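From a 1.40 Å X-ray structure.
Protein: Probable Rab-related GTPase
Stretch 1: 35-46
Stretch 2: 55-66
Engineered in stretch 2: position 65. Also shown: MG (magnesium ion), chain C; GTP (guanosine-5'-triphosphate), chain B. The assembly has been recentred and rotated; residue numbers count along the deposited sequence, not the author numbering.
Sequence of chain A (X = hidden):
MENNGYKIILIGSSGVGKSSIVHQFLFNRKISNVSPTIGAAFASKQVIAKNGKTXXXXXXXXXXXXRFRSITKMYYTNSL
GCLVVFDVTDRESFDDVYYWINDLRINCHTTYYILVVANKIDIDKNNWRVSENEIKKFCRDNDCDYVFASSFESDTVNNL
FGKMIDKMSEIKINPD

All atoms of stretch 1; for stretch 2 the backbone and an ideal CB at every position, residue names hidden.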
# COMPACT_ATOMS: atom_id res chain seq x y z
N SER A 35 -9.59 13.41 -1.76
CA SER A 35 -10.48 13.51 -0.61
C SER A 35 -10.59 12.13 0.01
O SER A 35 -10.23 11.13 -0.63
CB SER A 35 -11.87 13.99 -1.06
OG SER A 35 -12.36 13.19 -2.12
N PRO A 36 -11.06 12.02 1.26
CA PRO A 36 -11.09 10.71 1.92
C PRO A 36 -11.89 9.69 1.13
O PRO A 36 -12.95 9.98 0.58
CB PRO A 36 -11.74 11.00 3.28
CG PRO A 36 -11.49 12.45 3.51
CD PRO A 36 -11.48 13.10 2.17
N THR A 37 -11.35 8.48 1.06
CA THR A 37 -11.98 7.41 0.31
C THR A 37 -13.08 6.77 1.13
O THR A 37 -12.95 6.57 2.35
CB THR A 37 -10.91 6.38 -0.06
OG1 THR A 37 -9.81 7.07 -0.68
CG2 THR A 37 -11.46 5.32 -1.03
N ILE A 38 -14.21 6.48 0.47
CA ILE A 38 -15.31 5.79 1.12
C ILE A 38 -15.46 4.42 0.45
O ILE A 38 -14.79 3.46 0.84
CB ILE A 38 -16.61 6.62 1.10
CG1 ILE A 38 -16.33 8.01 1.65
CG2 ILE A 38 -17.70 5.92 1.93
CD1 ILE A 38 -17.56 8.90 1.80
N GLY A 39 -16.30 4.33 -0.57
CA GLY A 39 -16.30 3.12 -1.39
C GLY A 39 -14.95 2.95 -2.06
O GLY A 39 -14.31 3.92 -2.47
N ALA A 40 -14.52 1.70 -2.19
CA ALA A 40 -13.22 1.45 -2.81
C ALA A 40 -13.25 1.89 -4.26
O ALA A 40 -14.27 1.76 -4.95
CB ALA A 40 -12.87 -0.04 -2.71
N ALA A 41 -12.13 2.42 -4.73
CA ALA A 41 -12.03 2.97 -6.08
C ALA A 41 -11.06 2.13 -6.89
O ALA A 41 -9.99 1.74 -6.40
CB ALA A 41 -11.57 4.43 -6.04
N PHE A 42 -11.42 1.87 -8.14
CA PHE A 42 -10.69 0.95 -8.99
C PHE A 42 -9.92 1.69 -10.08
O PHE A 42 -10.39 2.70 -10.62
CB PHE A 42 -11.64 -0.03 -9.67
CG PHE A 42 -10.93 -1.04 -10.51
CD1 PHE A 42 -10.31 -2.14 -9.92
CD2 PHE A 42 -10.85 -0.89 -11.89
CE1 PHE A 42 -9.65 -3.08 -10.69
CE2 PHE A 42 -10.18 -1.83 -12.66
CZ PHE A 42 -9.59 -2.92 -12.06
N ALA A 43 -8.75 1.16 -10.42
CA ALA A 43 -8.02 1.58 -11.60
C ALA A 43 -7.15 0.42 -12.06
O ALA A 43 -6.75 -0.42 -11.25
CB ALA A 43 -7.14 2.81 -11.31
N SER A 44 -6.85 0.39 -13.35
CA SER A 44 -6.00 -0.65 -13.91
C SER A 44 -4.82 -0.02 -14.64
O SER A 44 -4.95 1.06 -15.23
CB SER A 44 -6.78 -1.53 -14.88
OG SER A 44 -6.05 -2.71 -15.16
N LYS A 45 -3.67 -0.69 -14.59
CA LYS A 45 -2.52 -0.25 -15.37
C LYS A 45 -1.72 -1.46 -15.82
O LYS A 45 -1.44 -2.36 -15.02
CB LYS A 45 -1.62 0.70 -14.57
CG LYS A 45 -0.58 1.42 -15.43
CD LYS A 45 0.20 2.46 -14.64
CE LYS A 45 1.03 3.31 -15.59
NZ LYS A 45 1.75 4.42 -14.92
N GLN A 46 -1.34 -1.48 -17.09
CA GLN A 46 -0.53 -2.55 -17.64
C GLN A 46 0.93 -2.11 -17.67
O GLN A 46 1.24 -1.00 -18.13
CB GLN A 46 -1.00 -2.92 -19.04
CG GLN A 46 -2.21 -3.82 -19.02
CD GLN A 46 -2.66 -4.25 -20.39
OE1 GLN A 46 -2.50 -5.41 -20.77
NE2 GLN A 46 -3.23 -3.33 -21.14
N UNK A 55 2.03 -7.30 -17.35
CA UNK A 55 1.13 -7.63 -16.25
C UNK A 55 0.10 -6.52 -16.14
O UNK A 55 0.44 -5.33 -16.16
CB UNK A 55 1.89 -7.81 -14.93
N UNK A 56 -1.16 -6.91 -16.02
CA UNK A 56 -2.24 -5.97 -15.74
C UNK A 56 -2.45 -5.92 -14.24
O UNK A 56 -2.81 -6.93 -13.62
CB UNK A 56 -3.53 -6.37 -16.46
N UNK A 57 -2.21 -4.75 -13.65
CA UNK A 57 -2.49 -4.53 -12.24
C UNK A 57 -3.93 -4.04 -12.12
O UNK A 57 -4.30 -3.03 -12.72
CB UNK A 57 -1.51 -3.53 -11.62
N UNK A 58 -4.74 -4.76 -11.34
CA UNK A 58 -6.12 -4.39 -11.05
C UNK A 58 -6.12 -3.90 -9.60
O UNK A 58 -6.03 -4.70 -8.66
CB UNK A 58 -7.09 -5.56 -11.26
N UNK A 59 -6.20 -2.58 -9.43
CA UNK A 59 -5.87 -1.91 -8.17
C UNK A 59 -7.14 -1.38 -7.53
O UNK A 59 -7.91 -0.65 -8.17
CB UNK A 59 -4.87 -0.77 -8.40
N UNK A 60 -7.35 -1.71 -6.25
CA UNK A 60 -8.45 -1.18 -5.46
C UNK A 60 -7.86 -0.34 -4.33
O UNK A 60 -7.06 -0.83 -3.53
CB UNK A 60 -9.34 -2.30 -4.91
N UNK A 61 -8.26 0.93 -4.29
CA UNK A 61 -7.85 1.89 -3.27
C UNK A 61 -8.99 1.97 -2.25
O UNK A 61 -10.11 2.35 -2.61
CB UNK A 61 -7.54 3.26 -3.88
N UNK A 62 -8.73 1.58 -1.01
CA UNK A 62 -9.80 1.37 -0.03
C UNK A 62 -9.80 2.45 1.04
O UNK A 62 -8.84 3.21 1.20
CB UNK A 62 -9.66 -0.01 0.62
N UNK A 63 -10.89 2.50 1.80
CA UNK A 63 -11.06 3.47 2.88
C UNK A 63 -10.28 3.06 4.13
O UNK A 63 -10.34 1.90 4.57
CB UNK A 63 -12.54 3.63 3.22
N UNK A 64 -9.61 4.04 4.73
CA UNK A 64 -8.99 3.87 6.03
C UNK A 64 -9.81 4.37 7.21
O UNK A 64 -9.50 4.02 8.35
CB UNK A 64 -7.64 4.58 6.03
N UNK A 65 -10.84 5.18 6.96
CA UNK A 65 -11.67 5.67 8.05
C UNK A 65 -12.36 4.52 8.76
O UNK A 65 -12.89 3.60 8.13
CB UNK A 65 -12.71 6.67 7.53
N UNK A 66 -12.36 4.58 10.09
CA UNK A 66 -12.81 3.43 10.87
C UNK A 66 -14.26 3.08 10.57
O UNK A 66 -14.61 1.90 10.52
CB UNK A 66 -12.64 3.71 12.37
MG MG C . -7.94 7.48 0.16
PG GTP B . -8.25 7.67 3.38
O1G GTP B . -8.83 7.55 1.98
O2G GTP B . -9.06 8.58 4.25
O3G GTP B . -8.02 6.32 4.02
O3B GTP B . -6.80 8.42 3.32
PB GTP B . -5.57 8.11 2.31
O1B GTP B . -6.08 7.74 0.93
O2B GTP B . -4.65 7.08 2.92
O3A GTP B . -4.69 9.46 2.32
PA GTP B . -4.71 10.62 1.18
O1A GTP B . -4.00 10.14 -0.09
O2A GTP B . -6.15 11.16 1.00
O5' GTP B . -3.74 11.72 1.87
C5' GTP B . -4.10 12.36 3.08
C4' GTP B . -3.33 13.67 3.22
O4' GTP B . -1.95 13.34 3.36
C3' GTP B . -3.44 14.57 2.01
O3' GTP B . -3.52 15.93 2.42
C2' GTP B . -2.14 14.35 1.27
O2' GTP B . -1.75 15.47 0.51
C1' GTP B . -1.18 14.05 2.40
N9 GTP B . -0.10 13.19 1.91
C8 GTP B . -0.21 12.06 1.14
N7 GTP B . 1.02 11.56 0.91
C5 GTP B . 1.92 12.37 1.53
C6 GTP B . 3.31 12.34 1.63
O6 GTP B . 4.02 11.46 1.10
N1 GTP B . 3.91 13.34 2.35
C2 GTP B . 3.19 14.34 2.96
N2 GTP B . 3.85 15.27 3.64
N3 GTP B . 1.81 14.38 2.88
C4 GTP B . 1.22 13.40 2.16

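Position 55 lies in a strand, begun earlier in the chain, that runs antiparallel to residues 41-46. Its CA-to-CB bond points away from stretch 1, which therefore sets little restriction; the residue is Leu-55. At position 56 the ideal CB lies 3.8 Å from Gln-46 CG, with Ser-44 OG 4.6 Å from it on the same face. A long side chain with a polar end would suit, and a shorter polar one could also be accommodated. Lys-56 packs its CG 3.8 Å from Gln-46 CG, and its NZ donates to Ser-44 OG at 3.0 Å.

Position 57 pairs with Lys-45, whose extended side chain leads away, so stretch 1 offers backbone but little side chain, and many residues would fit. Leu-57 contributes a two-way backbone pair: its N donates to Lys-45 O (2.9 Å) and its O accepts from Lys-45 N (3.1 Å).

Position 58 returns to the face of Phe-42 and Ser-44. The ideal CB is 3.6 Å from Phe-42 CE1 and 4.9 Å from Ser-44 OG, favouring a compact side chain, polar or small. Asn-58 sets its CB at the edge of the Phe-42 ring (3.7 Å to CE1), while its OD1 accepts from Lys-56 NZ at 2.9 Å, bringing both polar ends near Ser-44.

Position 59 shares the other face with Ala-43, whose methyl leaves space; a beta-branched or other apolar residue suits the extended backbone. It is Ile-59, with its N bonded to Ala-43 O (2.9 Å).

At position 60, Ala-40 CB and Phe-42 provide an apolar surface, suited to a large aliphatic or aromatic residue. Trp-60 fills it: Phe-42 CB sits 3.7 Å from the centroid of the six-membered ring, over its face, and Ala-40 CB touches CE3 at 3.6 Å.

Position 61 points toward the side of Thr-37, whose OG1 binds magnesium at 2.1 Å. A short polar or acidic residue is attractive near the ion. Asp-61 reaches it indirectly, its OD1 accepting from magnesium-bound water 4 at 2.6 Å.

Position 62 points away, leaving the choice wide; Thr-62 rests CG2 4.2 Å from Ala-40 CB. At 63 the ideal CB is only 3.1 Å from Thr-37 O and 3.3 Å from Ile-38 O, so a small residue is indicated: Ala-63.

A CB at 64 would lie 2.7 Å from GTP O3G, which calls for glycine; Gly-64 N donates to that oxygen at 2.9 Å. Position 65 points toward stretch 1 near Pro-36, where apolar or long polar chains could fit. The engineered Leu-65 brings CD1 4.1 Å from Pro-36 CB. Position 66 is out of reach and unconstrained here; it is Glu-66.

Stretch 2 55-66: LKLNIWDTAGLE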
# COMPACT_ATOMS: atom_id res chain seq x y z
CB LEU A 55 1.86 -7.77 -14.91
CG LEU A 55 2.81 -8.94 -14.67
CD1 LEU A 55 4.01 -8.89 -15.57
CD2 LEU A 55 3.25 -8.96 -13.22
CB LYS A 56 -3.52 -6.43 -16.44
CG LYS A 56 -4.62 -5.39 -16.53
CD LYS A 56 -5.70 -5.89 -17.46
CE LYS A 56 -6.86 -4.94 -17.59
NZ LYS A 56 -7.73 -4.90 -16.38
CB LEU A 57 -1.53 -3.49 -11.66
CG LEU A 57 -0.04 -3.82 -11.78
CD1 LEU A 57 0.80 -2.72 -11.17
CD2 LEU A 57 0.27 -5.14 -11.11
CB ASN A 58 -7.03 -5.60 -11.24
CG ASN A 58 -7.15 -6.02 -12.69
OD1 ASN A 58 -7.06 -5.19 -13.59
ND2 ASN A 58 -7.36 -7.31 -12.92
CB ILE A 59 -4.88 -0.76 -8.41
CG1 ILE A 59 -3.61 -1.29 -9.06
CG2 ILE A 59 -4.60 -0.03 -7.11
CD1 ILE A 59 -2.71 -0.20 -9.63
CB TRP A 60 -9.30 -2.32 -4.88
CG TRP A 60 -10.22 -2.96 -5.88
CD1 TRP A 60 -10.01 -4.13 -6.56
CD2 TRP A 60 -11.50 -2.48 -6.30
NE1 TRP A 60 -11.08 -4.41 -7.38
CE2 TRP A 60 -12.01 -3.41 -7.24
CE3 TRP A 60 -12.26 -1.35 -5.99
CZ2 TRP A 60 -13.25 -3.24 -7.86
CZ3 TRP A 60 -13.49 -1.19 -6.60
CH2 TRP A 60 -13.97 -2.12 -7.53
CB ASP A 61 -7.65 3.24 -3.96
CG ASP A 61 -7.29 4.35 -3.00
OD1 ASP A 61 -6.81 4.04 -1.89
OD2 ASP A 61 -7.50 5.54 -3.36
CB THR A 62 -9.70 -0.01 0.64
OG1 THR A 62 -8.55 -0.05 1.49
CG2 THR A 62 -9.60 -1.12 -0.38
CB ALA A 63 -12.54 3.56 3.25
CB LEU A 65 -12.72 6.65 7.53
CG LEU A 65 -12.18 8.05 7.20
CD1 LEU A 65 -13.22 8.77 6.38
CD2 LEU A 65 -11.83 8.84 8.44
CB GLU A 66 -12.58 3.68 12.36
CG GLU A 66 -11.14 4.01 12.70
CD GLU A 66 -10.83 3.99 14.18
OE1 GLU A 66 -11.78 3.94 15.00
OE2 GLU A 66 -9.63 4.03 14.53
O HOH W 1 -8.10 9.55 -0.02
O HOH W 2 -11.19 6.68 4.40
O HOH W 3 -13.28 0.99 0.94
O HOH W 4 -7.60 5.36 0.23
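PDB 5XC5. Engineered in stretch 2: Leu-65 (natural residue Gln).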